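Side-chain contacts in beta-N-acetylglucosaminidase-like protein Glycoside hydrolase family 20 (Flavobacterium johnsoniae, PDB 6YHH), which probably acts as a beta-N-acetylhexosaminidase, releasing N-acetylglucosamine from chitin fragments during bacterial chitin degradation: residues F23-T26 with K27-V31; V160-V163 with K164-L167; T346-T349 with M350-P354; A598-K601 with G602-L606. All coordinates share one frame; numbering follows the deposited sequence.

Along the chain from the N terminus the four contacts come strictly in series; none nests in or crosses another, and each joins residues at most a few positions apart. Interaction 1 closes a tight turn between strands 21-24 and 31-35, within the N-terminal family 20 domain 2 region. Its centre about 31 Å from that of interaction 1, interaction 2 covers the first two turns of helix 160-172 in the catalytic TIM barrel, and interaction 3, in helix 341-358, belongs to the same catalytic region. Interaction 4 lies in helix 583-607 of the helical C-terminal part, its centre about 60 Å from that of interaction 3. The three helical contacts close no loop, only successive helix turns.

Interaction 1. Residues F23-T26 with K27-V31; sequences FTLT and KNFKV
The F29 ring takes L25 CD2 over one face and the tip of the F23 ring at its edge. The methyl lies 3.8 Å from the F29 centroid, 25° off the ring normal, a CH-pi contact displaced toward the CG-CD1 bond of F29. F23 CZ comes in near the F29 plane, 3.9 Å from F29 CD1, with the two side chains crossing at about a right angle. F29 CG stands anti to its own nitrogen (chi1 -170°), which swings the ring back toward the strand. L52 of helix 40-56 touches both L25 and F29, while the ring of F60 also meets F29.

Behind this cluster the chain reverses in a type I beta turn from T26 to F29, with F29 N bonded to T26 O at 3.0 Å. T26 OG1 adds an ST turn by accepting N28 N at 2.9 Å. Further on, K30 NZ donates to N28 O at 3.0 Å. The polar ends of K27 and N28 are tied elsewhere, K27 NZ to the carbonyls of I58 and F59, and N28 ND2 to E75. Hydrogen bonds thus fix the reversal on its polar side, while the aromatic side packs by apolar contact.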
ATOM      1  N   PHE A  23      10.233 -30.642  13.548  1.00 14.59           N
ATOM      2  CA  PHE A  23       9.011 -30.363  14.263  1.00 14.23           C
ATOM      3  C   PHE A  23       7.964 -30.114  13.161  1.00 16.97           C
ATOM      4  O   PHE A  23       8.166 -29.225  12.318  1.00 15.84           O
ATOM      5  CB  PHE A  23       9.174 -29.102  15.101  1.00 13.84           C
ATOM      6  CG  PHE A  23       7.928 -28.599  15.775  1.00 13.60           C
ATOM      7  CD1 PHE A  23       6.966 -27.898  15.051  1.00 13.99           C
ATOM      8  CD2 PHE A  23       7.690 -28.828  17.105  1.00 13.88           C
ATOM      9  CE1 PHE A  23       5.831 -27.391  15.687  1.00 13.54           C
ATOM     10  CE2 PHE A  23       6.567 -28.330  17.749  1.00 15.62           C
ATOM     11  CZ  PHE A  23       5.621 -27.638  17.021  1.00 14.86           C
ATOM     12  N   THR A  24       6.838 -30.865  13.190  1.00 16.06           N
ATOM     13  CA  THR A  24       5.795 -30.714  12.159  1.00 16.32           C
ATOM     14  C   THR A  24       4.709 -29.754  12.628  1.00 15.52           C
ATOM     15  O   THR A  24       4.182 -29.873  13.722  1.00 15.60           O
ATOM     16  CB  THR A  24       5.195 -32.071  11.811  1.00 17.85           C
ATOM     17  OG1 THR A  24       6.207 -32.890  11.189  1.00 18.84           O
ATOM     18  CG2 THR A  24       4.038 -31.882  10.795  1.00 18.71           C
ATOM     19  N   LEU A  25       4.383 -28.729  11.803  1.00 13.54           N
ATOM     20  CA  LEU A  25       3.359 -27.757  12.173  1.00 14.31           C
ATOM     21  C   LEU A  25       1.961 -28.308  11.826  1.00 13.68           C
ATOM     22  O   LEU A  25       1.723 -28.837  10.694  1.00 14.16           O
ATOM     23  CB  LEU A  25       3.569 -26.433  11.402  1.00 16.99           C
ATOM     24  CG  LEU A  25       4.182 -25.277  12.081  1.00 21.10           C
ATOM     25  CD1 LEU A  25       4.286 -24.172  10.998  1.00 22.79           C
ATOM     26  CD2 LEU A  25       3.348 -24.788  13.247  1.00 18.30           C
ATOM     27  N   THR A  26       1.097 -28.258  12.821  1.00 12.96           N
ATOM     28  CA  THR A  26      -0.249 -28.786  12.709  1.00 14.84           C
ATOM     29  C   THR A  26      -1.194 -27.820  13.356  1.00 14.38           C
ATOM     30  O   THR A  26      -0.818 -26.843  13.977  1.00 14.55           O
ATOM     31  CB  THR A  26      -0.420 -30.090  13.537  1.00 14.43           C
ATOM     32  OG1 THR A  26      -0.406 -29.797  14.925  1.00 15.46           O
ATOM     33  CG2 THR A  26       0.664 -31.074  13.137  1.00 15.80           C
ATOM     34  N   LYS A  27      -2.483 -28.165  13.266  1.00 15.34           N
ATOM     35  CA  LYS A  27      -3.510 -27.397  13.904  1.00 17.18           C
ATOM     36  C   LYS A  27      -3.483 -27.399  15.440  1.00 15.84           C
ATOM     37  O   LYS A  27      -4.144 -26.596  16.095  1.00 17.85           O
ATOM     38  CB  LYS A  27      -4.894 -27.860  13.364  1.00 20.53           C
ATOM     39  CG  LYS A  27      -5.927 -26.724  13.329  1.00 21.59           C
ATOM     40  CD  LYS A  27      -7.102 -27.157  12.496  1.00 22.97           C
ATOM     41  CE  LYS A  27      -8.221 -26.214  12.789  1.00 24.33           C
ATOM     42  NZ  LYS A  27      -8.118 -25.076  11.901  1.00 20.42           N
ATOM     43  N   ASN A  28      -2.631 -28.231  16.037  1.00 16.10           N
ATOM     44  CA  ASN A  28      -2.413 -28.244  17.484  1.00 18.08           C
ATOM     45  C   ASN A  28      -1.497 -27.132  17.952  1.00 15.91           C
ATOM     46  O   ASN A  28      -1.369 -26.870  19.141  1.00 16.37           O
ATOM     47  CB  ASN A  28      -1.787 -29.608  17.947  1.00 20.49           C
ATOM     48  CG  ASN A  28      -1.849 -29.768  19.459  1.00 25.83           C
ATOM     49  OD1 ASN A  28      -2.928 -29.539  20.050  1.00 30.78           O
ATOM     50  ND2 ASN A  28      -0.696 -30.097  20.121  1.00 26.48           N
ATOM     51  N   PHE A  29      -0.797 -26.490  16.998  1.00 15.67           N
ATOM     52  CA  PHE A  29       0.121 -25.437  17.364  1.00 13.47           C
ATOM     53  C   PHE A  29      -0.449 -24.267  18.148  1.00 13.50           C
ATOM     54  O   PHE A  29      -1.445 -23.616  17.732  1.00 15.51           O
ATOM     55  CB  PHE A  29       0.833 -24.927  16.132  1.00 12.90           C
ATOM     56  CG  PHE A  29       1.995 -23.988  16.413  1.00 12.43           C
ATOM     57  CD1 PHE A  29       3.245 -24.502  16.751  1.00 13.49           C
ATOM     58  CD2 PHE A  29       1.866 -22.622  16.308  1.00 13.13           C
ATOM     59  CE1 PHE A  29       4.297 -23.645  16.987  1.00 13.68           C
ATOM     60  CE2 PHE A  29       2.965 -21.770  16.514  1.00 13.28           C
ATOM     61  CZ  PHE A  29       4.160 -22.296  16.899  1.00 12.64           C
ATOM     62  N   LYS A  30       0.202 -24.001  19.272  1.00 12.58           N
ATOM     63  CA  LYS A  30      -0.073 -22.895  20.140  1.00 14.66           C
ATOM     64  C   LYS A  30       1.193 -22.305  20.740  1.00 13.24           C
ATOM     65  O   LYS A  30       2.254 -22.971  20.763  1.00 16.03           O
ATOM     66  CB  LYS A  30      -1.036 -23.362  21.305  1.00 15.44           C
ATOM     67  CG  LYS A  30      -2.414 -23.797  20.864  1.00 17.34           C
ATOM     68  CD  LYS A  30      -3.330 -24.177  22.042  1.00 21.83           C
ATOM     69  CE  LYS A  30      -3.196 -25.678  22.390  1.00 27.06           C
ATOM     70  NZ  LYS A  30      -3.353 -26.802  21.369  1.00 27.00           N
ATOM     71  N   VAL A  31       1.064 -21.082  21.246  1.00 14.23           N
ATOM     72  CA  VAL A  31       2.116 -20.313  21.865  1.00 15.62           C
ATOM     73  C   VAL A  31       1.770 -19.910  23.284  1.00 15.93           C
ATOM     74  O   VAL A  31       0.641 -19.563  23.626  1.00 16.27           O
ATOM     75  CB  VAL A  31       2.532 -19.079  21.007  1.00 16.54           C
ATOM     76  CG1 VAL A  31       1.413 -18.065  20.931  1.00 18.68           C
ATOM     77  CG2 VAL A  31       3.798 -18.433  21.526  1.00 17.12           C
TER

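Interaction 2. Residues V160-V163 with K164-L167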
ATOM      1  N   VAL A 160       2.338   8.038   6.818  1.00  8.78           N
ATOM      2  CA  VAL A 160       2.313   7.137   7.959  1.00  8.45           C
ATOM      3  C   VAL A 160       2.395   5.703   7.539  1.00  8.29           C
ATOM      4  O   VAL A 160       3.133   4.907   8.183  1.00  9.08           O
ATOM      5  CB  VAL A 160       1.071   7.415   8.812  1.00  8.88           C
ATOM      6  CG1 VAL A 160       0.822   6.283   9.776  1.00  9.13           C
ATOM      7  CG2 VAL A 160       1.182   8.763   9.478  1.00  8.94           C
ATOM      8  N   ASP A 161       1.664   5.278   6.486  1.00  8.34           N
ATOM      9  CA  ASP A 161       1.693   3.861   6.105  1.00  9.18           C
ATOM     10  C   ASP A 161       3.092   3.365   5.701  1.00  9.02           C
ATOM     11  O   ASP A 161       3.459   2.209   5.942  1.00  8.78           O
ATOM     12  CB  ASP A 161       0.665   3.503   5.015  1.00  9.96           C
ATOM     13  CG  ASP A 161       0.865   4.271   3.718  1.00 11.99           C
ATOM     14  OD1 ASP A 161       0.870   5.450   3.737  1.00 14.20           O
ATOM     15  OD2 ASP A 161       0.947   3.614   2.682  1.00 16.22           O
ATOM     16  N   VAL A 162       3.839   4.237   5.019  1.00  8.77           N
ATOM     17  CA  VAL A 162       5.193   3.870   4.609  1.00  8.47           C
ATOM     18  C   VAL A 162       6.064   3.676   5.828  1.00  7.59           C
ATOM     19  O   VAL A 162       6.832   2.689   5.927  1.00  6.98           O
ATOM     20  CB  VAL A 162       5.836   4.972   3.756  1.00  8.60           C
ATOM     21  CG1 VAL A 162       7.262   4.602   3.376  1.00  8.92           C
ATOM     22  CG2 VAL A 162       5.028   5.211   2.440  1.00 10.93           C
ATOM     23  N   VAL A 163       5.948   4.576   6.802  1.00  7.26           N
ATOM     24  CA  VAL A 163       6.781   4.529   8.004  1.00  7.30           C
ATOM     25  C   VAL A 163       6.457   3.243   8.778  1.00  7.81           C
ATOM     26  O   VAL A 163       7.378   2.499   9.189  1.00  8.64           O
ATOM     27  CB  VAL A 163       6.515   5.778   8.872  1.00  7.02           C
ATOM     28  CG1 VAL A 163       7.229   5.649  10.218  1.00  7.83           C
ATOM     29  CG2 VAL A 163       6.939   7.041   8.139  1.00  7.55           C
ATOM     30  N   LYS A 164       5.167   2.945   8.965  1.00  8.27           N
ATOM     31  CA  LYS A 164       4.763   1.784   9.718  1.00  7.97           C
ATOM     32  C   LYS A 164       5.277   0.483   9.094  1.00  7.90           C
ATOM     33  O   LYS A 164       5.864  -0.360   9.794  1.00  8.45           O
ATOM     34  CB  LYS A 164       3.255   1.709   9.925  1.00  8.12           C
ATOM     35  CG  LYS A 164       2.703   2.722  10.907  1.00  9.16           C
ATOM     36  CD  LYS A 164       1.218   2.586  11.047  1.00 10.38           C
ATOM     37  CE  LYS A 164       0.672   3.434  12.150  1.00 11.32           C
ATOM     38  NZ  LYS A 164      -0.793   3.174  12.457  1.00 12.39           N
ATOM     39  N   ARG A 165       5.090   0.293   7.789  1.00  8.14           N
ATOM     40  CA  ARG A 165       5.502  -0.999   7.245  1.00  8.72           C
ATOM     41  C   ARG A 165       7.008  -1.114   7.283  1.00  8.76           C
ATOM     42  O   ARG A 165       7.586  -2.258   7.352  1.00  9.39           O
ATOM     43  CB  ARG A 165       4.971  -1.273   5.857  1.00  9.39           C
ATOM     44  CG  ARG A 165       5.406  -0.333   4.747  1.00  9.66           C
ATOM     45  CD  ARG A 165       4.748  -0.662   3.429  1.00  9.96           C
ATOM     46  NE  ARG A 165       5.203   0.168   2.336  1.00 10.15           N
ATOM     47  CZ  ARG A 165       4.536   1.208   1.807  1.00 11.59           C
ATOM     48  NH1 ARG A 165       5.055   1.918   0.846  1.00 11.61           N
ATOM     49  NH2 ARG A 165       3.328   1.541   2.283  1.00 12.01           N
ATOM     50  N   ASN A 166       7.712  -0.013   7.097  1.00  8.85           N
ATOM     51  CA  ASN A 166       9.174  -0.090   7.176  1.00  8.21           C
ATOM     52  C   ASN A 166       9.664  -0.424   8.608  1.00  8.23           C
ATOM     53  O   ASN A 166      10.664  -1.081   8.743  1.00  8.10           O
ATOM     54  CB  ASN A 166       9.787   1.158   6.565  1.00  8.67           C
ATOM     55  CG  ASN A 166       9.870   1.021   5.057  1.00  9.19           C
ATOM     56  OD1 ASN A 166       8.900   1.362   4.275  1.00 11.15           O
ATOM     57  ND2 ASN A 166      10.957   0.476   4.628  1.00  7.85           N
ATOM     58  N   LEU A 167       8.967   0.045   9.629  1.00  7.69           N
ATOM     59  CA  LEU A 167       9.276  -0.354  10.982  1.00  8.65           C
ATOM     60  C   LEU A 167       9.074  -1.860  11.101  1.00  9.27           C
ATOM     61  O   LEU A 167       9.908  -2.556  11.727  1.00  9.02           O
ATOM     62  CB  LEU A 167       8.377   0.401  11.988  1.00  9.19           C
ATOM     63  CG  LEU A 167       8.813   1.840  12.163  1.00  9.13           C
ATOM     64  CD1 LEU A 167       7.733   2.697  12.893  1.00  9.46           C
ATOM     65  CD2 LEU A 167      10.169   1.969  12.838  1.00  9.76           C
TER
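V160 O and K164 N, 2.9 Å apart, open a regular run of alpha-helical bonds, followed by D161 O with R165 N, V162 O with N166 N and V163 O with L167 N. Side chains four apart therefore lie side by side. D161 and R165 carry the polar one: R165 NH2 meets D161 OD2 at 3.2 Å, a salt bridge whose hydrogen bond is weak, at 132°. The carboxylate reaches the guanidinium edge close to its plane, although the two groups are turned 61° apart. D161 also packs on D161 of the second subunit. With R165 CG between its own nitrogen and carbonyl carbon (chi1 62°), the extended arm runs back along the helix and lays one guanidinium face over V162 CA. The same group reaches D461 through NE, so it bridges two acids; a leucine in its place would probably leave both carboxylates without their positive partner. K164 lays its methylene chain along V160, K164 CE to V160 CG1 at 3.7 Å, and V163 CG1 rests 4.0 Å from L167 CD1. This helix follows strand 146-152 in a beta-alpha-beta unit of the TIM barrel: V163 and L167 press on F178 of strand 177-184, K164 and L167 on Y219 of helix 210-222.

Interaction 3. Residues T346-T349 with M350-P354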
ATOM      1  N   THR A 346      30.400  24.452  15.300  1.00 10.78           N
ATOM      2  CA  THR A 346      30.492  23.659  16.530  1.00 10.90           C
ATOM      3  C   THR A 346      30.053  24.512  17.728  1.00 11.75           C
ATOM      4  O   THR A 346      29.363  24.031  18.617  1.00 10.95           O
ATOM      5  CB  THR A 346      31.937  23.204  16.723  1.00 10.75           C
ATOM      6  OG1 THR A 346      32.284  22.253  15.667  1.00 12.25           O
ATOM      7  CG2 THR A 346      32.094  22.495  18.115  1.00 12.17           C
ATOM      8  N   TYR A 347      30.472  25.785  17.760  1.00 11.43           N
ATOM      9  CA  TYR A 347      29.921  26.697  18.799  1.00 11.45           C
ATOM     10  C   TYR A 347      28.377  26.747  18.829  1.00 11.69           C
ATOM     11  O   TYR A 347      27.736  26.611  19.872  1.00 12.62           O
ATOM     12  CB  TYR A 347      30.462  28.073  18.560  1.00 12.50           C
ATOM     13  CG  TYR A 347      29.887  29.111  19.480  1.00 13.93           C
ATOM     14  CD1 TYR A 347      28.754  29.750  19.169  1.00 15.17           C
ATOM     15  CD2 TYR A 347      30.520  29.427  20.697  1.00 19.17           C
ATOM     16  CE1 TYR A 347      28.169  30.652  20.035  1.00 18.20           C
ATOM     17  CE2 TYR A 347      29.956  30.359  21.568  1.00 18.91           C
ATOM     18  CZ  TYR A 347      28.783  30.959  21.223  1.00 21.03           C
ATOM     19  OH  TYR A 347      28.143  31.918  22.032  1.00 26.27           O
ATOM     20  N   PHE A 348      27.802  26.923  17.631  1.00 11.31           N
ATOM     21  CA  PHE A 348      26.343  26.918  17.429  1.00 10.99           C
ATOM     22  C   PHE A 348      25.747  25.623  17.959  1.00 10.75           C
ATOM     23  O   PHE A 348      24.828  25.648  18.730  1.00 10.72           O
ATOM     24  CB  PHE A 348      26.060  27.088  15.912  1.00 10.90           C
ATOM     25  CG  PHE A 348      24.668  26.774  15.530  1.00 10.99           C
ATOM     26  CD1 PHE A 348      23.627  27.687  15.723  1.00 11.25           C
ATOM     27  CD2 PHE A 348      24.356  25.516  15.008  1.00 10.69           C
ATOM     28  CE1 PHE A 348      22.300  27.365  15.378  1.00 11.26           C
ATOM     29  CE2 PHE A 348      23.036  25.196  14.647  1.00  9.48           C
ATOM     30  CZ  PHE A 348      22.019  26.121  14.841  1.00 10.75           C
ATOM     31  N   THR A 349      26.291  24.496  17.545  1.00  9.85           N
ATOM     32  CA  THR A 349      25.889  23.181  18.002  1.00 10.56           C
ATOM     33  C   THR A 349      25.929  23.013  19.528  1.00 10.27           C
ATOM     34  O   THR A 349      24.977  22.517  20.162  1.00 11.50           O
ATOM     35  CB  THR A 349      26.757  22.080  17.350  1.00 10.47           C
ATOM     36  OG1 THR A 349      26.608  22.170  15.919  1.00 11.17           O
ATOM     37  CG2 THR A 349      26.385  20.711  17.843  1.00 11.30           C
ATOM     38  N   MET A 350      26.996  23.553  20.134  1.00 10.18           N
ATOM     39  CA  MET A 350      27.147  23.465  21.599  1.00 11.87           C
ATOM     40  C   MET A 350      26.232  24.409  22.346  1.00 13.14           C
ATOM     41  O   MET A 350      25.970  24.141  23.554  1.00 13.01           O
ATOM     42  CB  MET A 350      28.626  23.645  22.017  1.00 11.82           C
ATOM     43  CG  MET A 350      29.466  22.405  21.660  1.00 12.58           C
ATOM     44  SD  MET A 350      28.838  20.857  22.321  1.00 14.76           S
ATOM     45  CE  MET A 350      28.697  21.408  24.043  1.00 15.91           C
ATOM     46  N   GLN A 351      25.669  25.416  21.669  1.00 13.45           N
ATOM     47  CA  GLN A 351      24.592  26.208  22.246  1.00 11.99           C
ATOM     48  C   GLN A 351      23.272  25.395  22.342  1.00 12.27           C
ATOM     49  O   GLN A 351      22.410  25.635  23.181  1.00 13.35           O
ATOM     50  CB  GLN A 351      24.346  27.551  21.536  1.00 14.11           C
ATOM     51  CG  GLN A 351      25.524  28.428  21.359  1.00 17.30           C
ATOM     52  CD  GLN A 351      26.360  28.529  22.591  1.00 22.09           C
ATOM     53  OE1 GLN A 351      27.534  28.065  22.630  1.00 31.81           O
ATOM     54  NE2 GLN A 351      25.784  29.097  23.598  1.00 21.29           N
ATOM     55  N   LEU A 352      23.086  24.431  21.418  1.00 10.76           N
ATOM     56  CA  LEU A 352      21.872  23.578  21.391  1.00 10.63           C
ATOM     57  C   LEU A 352      21.981  22.460  22.472  1.00  9.70           C
ATOM     58  O   LEU A 352      20.986  21.894  22.915  1.00 10.67           O
ATOM     59  CB  LEU A 352      21.757  22.883  20.019  1.00 10.56           C
ATOM     60  CG  LEU A 352      21.833  23.866  18.833  1.00 10.65           C
ATOM     61  CD1 LEU A 352      21.442  23.171  17.540  1.00 11.37           C
ATOM     62  CD2 LEU A 352      20.876  25.032  19.007  1.00 11.89           C
ATOM     63  N   ALA A 353      23.214  22.084  22.798  1.00 10.73           N
ATOM     64  CA  ALA A 353      23.498  20.932  23.701  1.00 11.49           C
ATOM     65  C   ALA A 353      22.771  21.066  25.065  1.00 11.06           C
ATOM     66  O   ALA A 353      22.074  20.120  25.476  1.00 10.90           O
ATOM     67  CB  ALA A 353      24.975  20.732  23.884  1.00 12.25           C
ATOM     68  N   PRO A 354      22.790  22.238  25.669  1.00 11.32           N
ATOM     69  CA  PRO A 354      22.009  22.349  26.946  1.00 11.15           C
ATOM     70  C   PRO A 354      20.509  22.362  26.765  1.00 11.43           C
ATOM     71  O   PRO A 354      19.799  21.964  27.639  1.00 11.92           O
ATOM     72  CB  PRO A 354      22.457  23.703  27.550  1.00 12.42           C
ATOM     73  CG  PRO A 354      23.334  24.325  26.600  1.00 14.61           C
ATOM     74  CD  PRO A 354      23.618  23.431  25.435  1.00 11.87           C
TER
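Y347 offers one ring face to Q351, whose amide lies over it nearly parallel, the two planes 15° apart. Q351 CD sits 3.7 Å from Y347 CZ, and the methylene Q351 CG is 3.7 Å from Y347 CE1, so aliphatic chain and flat end both lean on the ring. A bend at Q351 chi2 (-45°) folds the amide back over the previous turn. With an alanine in place of the tyrosine, the Q351 amide is likely to lose its platform and turn more freely, and H336 the ring it meets. One position along, F348 and L352 meet obliquely, F348 CE2 to L352 CD1 at 3.9 Å.

These pairs ride on helix 341-358 of the catalytic TIM barrel, which leads into strand 362-366. Its bonding changes along this turn. M350 N holds T346 O at 2.9 Å in ordinary alpha fashion, but Q351 N shares itself between Y347 O and, weakly, F348 O. L352 N donates to T349 O at 3.0 Å, from above that carbonyl's plane, and binds F348 O only weakly, at 3.4 Å. The shift toward 3-10-type (i to i+3) bonds comes just ahead of the kink at P354, whose ring nitrogen has no hydrogen to give.

Further out, T346 OG1 is hydrogen-bonded to the I369 and H342 carbonyls and to T371 OG1, while T349 OG1 bonds Q345 O. On the apolar side L295 of helix 289-302 touches both F348 and L352, and Y292 of the same helix packs on Q351.

Interaction 4. Residues A598-K601 with G602-L606; sequences AVNK and GLVEL
V599 O takes L603 N at 2.9 Å in an unbroken run of i to i+4 bonds that also joins A598 O to G602 N, N600 O to V604 N and K601 O to E605 N. The matching side chains V599 and L603 lie alongside each other on one face of the helix and touch lightly: V599 CG1 is 4.2 Å from L603 CD1. L603 CG, anti to its own carbonyl carbon (chi1 -67°), settles 3.3 Å from V599 O, so the leucine stem rests on the preceding turn before its methyls reach V599 and the neighbouring helices. V604 leans on the backbone too, with CG2 3.4 Å from N600 O. E605 does likewise through its aliphatic stem, CG being 3.3 Å from K601 O. At G602 the helix carries no side chain, and its contacts with A598 are made by backbone alone. N600 OD1 is engaged elsewhere, in a hydrogen bond with S620 OG of helix 617-634. V599 and L603 are buried against F528 of helix 523-529, and L603 also meets L617 and S620 of helix 617-634. With A598, K601, V604 and E605 exposed on other sides, this is the pattern of an amphipathic helix at the surface of a helical domain.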
ATOM      1  N   ALA A 598      14.184 -11.733 -28.407  1.00 10.11           N
ATOM      2  CA  ALA A 598      12.759 -11.834 -28.251  1.00 10.14           C
ATOM      3  C   ALA A 598      12.194 -10.656 -27.433  1.00  9.96           C
ATOM      4  O   ALA A 598      11.063 -10.151 -27.692  1.00  9.75           O
ATOM      5  CB  ALA A 598      12.358 -13.185 -27.645  1.00 11.66           C
ATOM      6  N   VAL A 599      12.905 -10.274 -26.380  1.00  8.92           N
ATOM      7  CA  VAL A 599      12.468  -9.136 -25.570  1.00  8.59           C
ATOM      8  C   VAL A 599      12.349  -7.859 -26.412  1.00  8.71           C
ATOM      9  O   VAL A 599      11.369  -7.125 -26.332  1.00 10.20           O
ATOM     10  CB  VAL A 599      13.445  -8.929 -24.373  1.00  9.21           C
ATOM     11  CG1 VAL A 599      13.226  -7.556 -23.734  1.00  9.36           C
ATOM     12  CG2 VAL A 599      13.349 -10.090 -23.381  1.00 11.87           C
ATOM     13  N   ASN A 600      13.316  -7.619 -27.252  1.00  9.48           N
ATOM     14  CA  ASN A 600      13.311  -6.426 -28.076  1.00 10.16           C
ATOM     15  C   ASN A 600      12.116  -6.488 -29.008  1.00  9.86           C
ATOM     16  O   ASN A 600      11.453  -5.484 -29.218  1.00  9.59           O
ATOM     17  CB  ASN A 600      14.584  -6.251 -28.865  1.00  9.85           C
ATOM     18  CG  ASN A 600      14.573  -5.001 -29.681  1.00  9.51           C
ATOM     19  OD1 ASN A 600      14.487  -3.879 -29.168  1.00 10.58           O
ATOM     20  ND2 ASN A 600      14.569  -5.182 -31.027  1.00  9.40           N
ATOM     21  N   LYS A 601      11.862  -7.640 -29.634  1.00  9.79           N
ATOM     22  CA  LYS A 601      10.638  -7.760 -30.457  1.00  9.95           C
ATOM     23  C   LYS A 601       9.396  -7.429 -29.673  1.00 10.32           C
ATOM     24  O   LYS A 601       8.562  -6.672 -30.140  1.00  9.72           O
ATOM     25  CB  LYS A 601      10.429  -9.161 -31.076  1.00 10.86           C
ATOM     26  CG  LYS A 601      11.552  -9.557 -32.058  1.00 11.67           C
ATOM     27  CD  LYS A 601      11.576 -11.020 -32.427  1.00 13.58           C
ATOM     28  CE  LYS A 601      10.471 -11.487 -33.323  1.00 15.42           C
ATOM     29  NZ  LYS A 601      10.149 -12.977 -33.299  1.00 14.50           N
ATOM     30  N   GLY A 602       9.303  -7.907 -28.447  1.00 10.28           N
ATOM     31  CA  GLY A 602       8.152  -7.641 -27.635  1.00 10.11           C
ATOM     32  C   GLY A 602       7.975  -6.193 -27.287  1.00  9.67           C
ATOM     33  O   GLY A 602       6.849  -5.644 -27.354  1.00 10.69           O
ATOM     34  N   LEU A 603       9.089  -5.511 -27.027  1.00 10.05           N
ATOM     35  CA  LEU A 603       9.031  -4.096 -26.742  1.00  9.14           C
ATOM     36  C   LEU A 603       8.587  -3.280 -27.964  1.00  9.03           C
ATOM     37  O   LEU A 603       7.762  -2.335 -27.893  1.00  8.35           O
ATOM     38  CB  LEU A 603      10.383  -3.621 -26.257  1.00  9.24           C
ATOM     39  CG  LEU A 603      10.843  -4.151 -24.890  1.00 10.06           C
ATOM     40  CD1 LEU A 603      12.258  -3.608 -24.611  1.00 11.21           C
ATOM     41  CD2 LEU A 603       9.835  -3.725 -23.824  1.00 11.22           C
ATOM     42  N   VAL A 604       9.127  -3.649 -29.127  1.00  8.69           N
ATOM     43  CA  VAL A 604       8.705  -2.972 -30.381  1.00  9.33           C
ATOM     44  C   VAL A 604       7.194  -3.166 -30.628  1.00  9.51           C
ATOM     45  O   VAL A 604       6.461  -2.181 -30.937  1.00 10.30           O
ATOM     46  CB  VAL A 604       9.583  -3.423 -31.562  1.00 10.17           C
ATOM     47  CG1 VAL A 604       9.010  -2.955 -32.882  1.00 11.06           C
ATOM     48  CG2 VAL A 604      11.017  -2.880 -31.387  1.00 10.16           C
ATOM     49  N   GLU A 605       6.702  -4.347 -30.386  1.00 10.30           N
ATOM     50  CA  GLU A 605       5.256  -4.650 -30.524  1.00 11.24           C
ATOM     51  C   GLU A 605       4.506  -3.737 -29.548  1.00 10.89           C
ATOM     52  O   GLU A 605       3.509  -3.073 -29.938  1.00 10.94           O
ATOM     53  CB  GLU A 605       4.912  -6.075 -30.169  1.00 14.98           C
ATOM     54  CG  GLU A 605       5.419  -7.145 -31.070  1.00 19.00           C
ATOM     55  CD  GLU A 605       4.684  -8.437 -30.660  1.00 24.12           C
ATOM     56  OE1 GLU A 605       3.529  -8.623 -31.038  1.00 29.69           O
ATOM     57  OE2 GLU A 605       5.213  -9.219 -29.888  1.00 31.08           O
ATOM     58  N   LEU A 606       4.931  -3.699 -28.274  1.00 10.64           N
ATOM     59  CA  LEU A 606       4.226  -2.843 -27.295  1.00 11.17           C
ATOM     60  C   LEU A 606       4.181  -1.415 -27.644  1.00 10.19           C
ATOM     61  O   LEU A 606       3.177  -0.692 -27.395  1.00  9.67           O
ATOM     62  CB  LEU A 606       4.849  -2.946 -25.893  1.00 13.69           C
ATOM     63  CG  LEU A 606       4.752  -4.275 -25.157  1.00 16.88           C
ATOM     64  CD1 LEU A 606       5.510  -4.196 -23.861  1.00 18.80           C
ATOM     65  CD2 LEU A 606       3.329  -4.738 -24.990  1.00 17.75           C
TER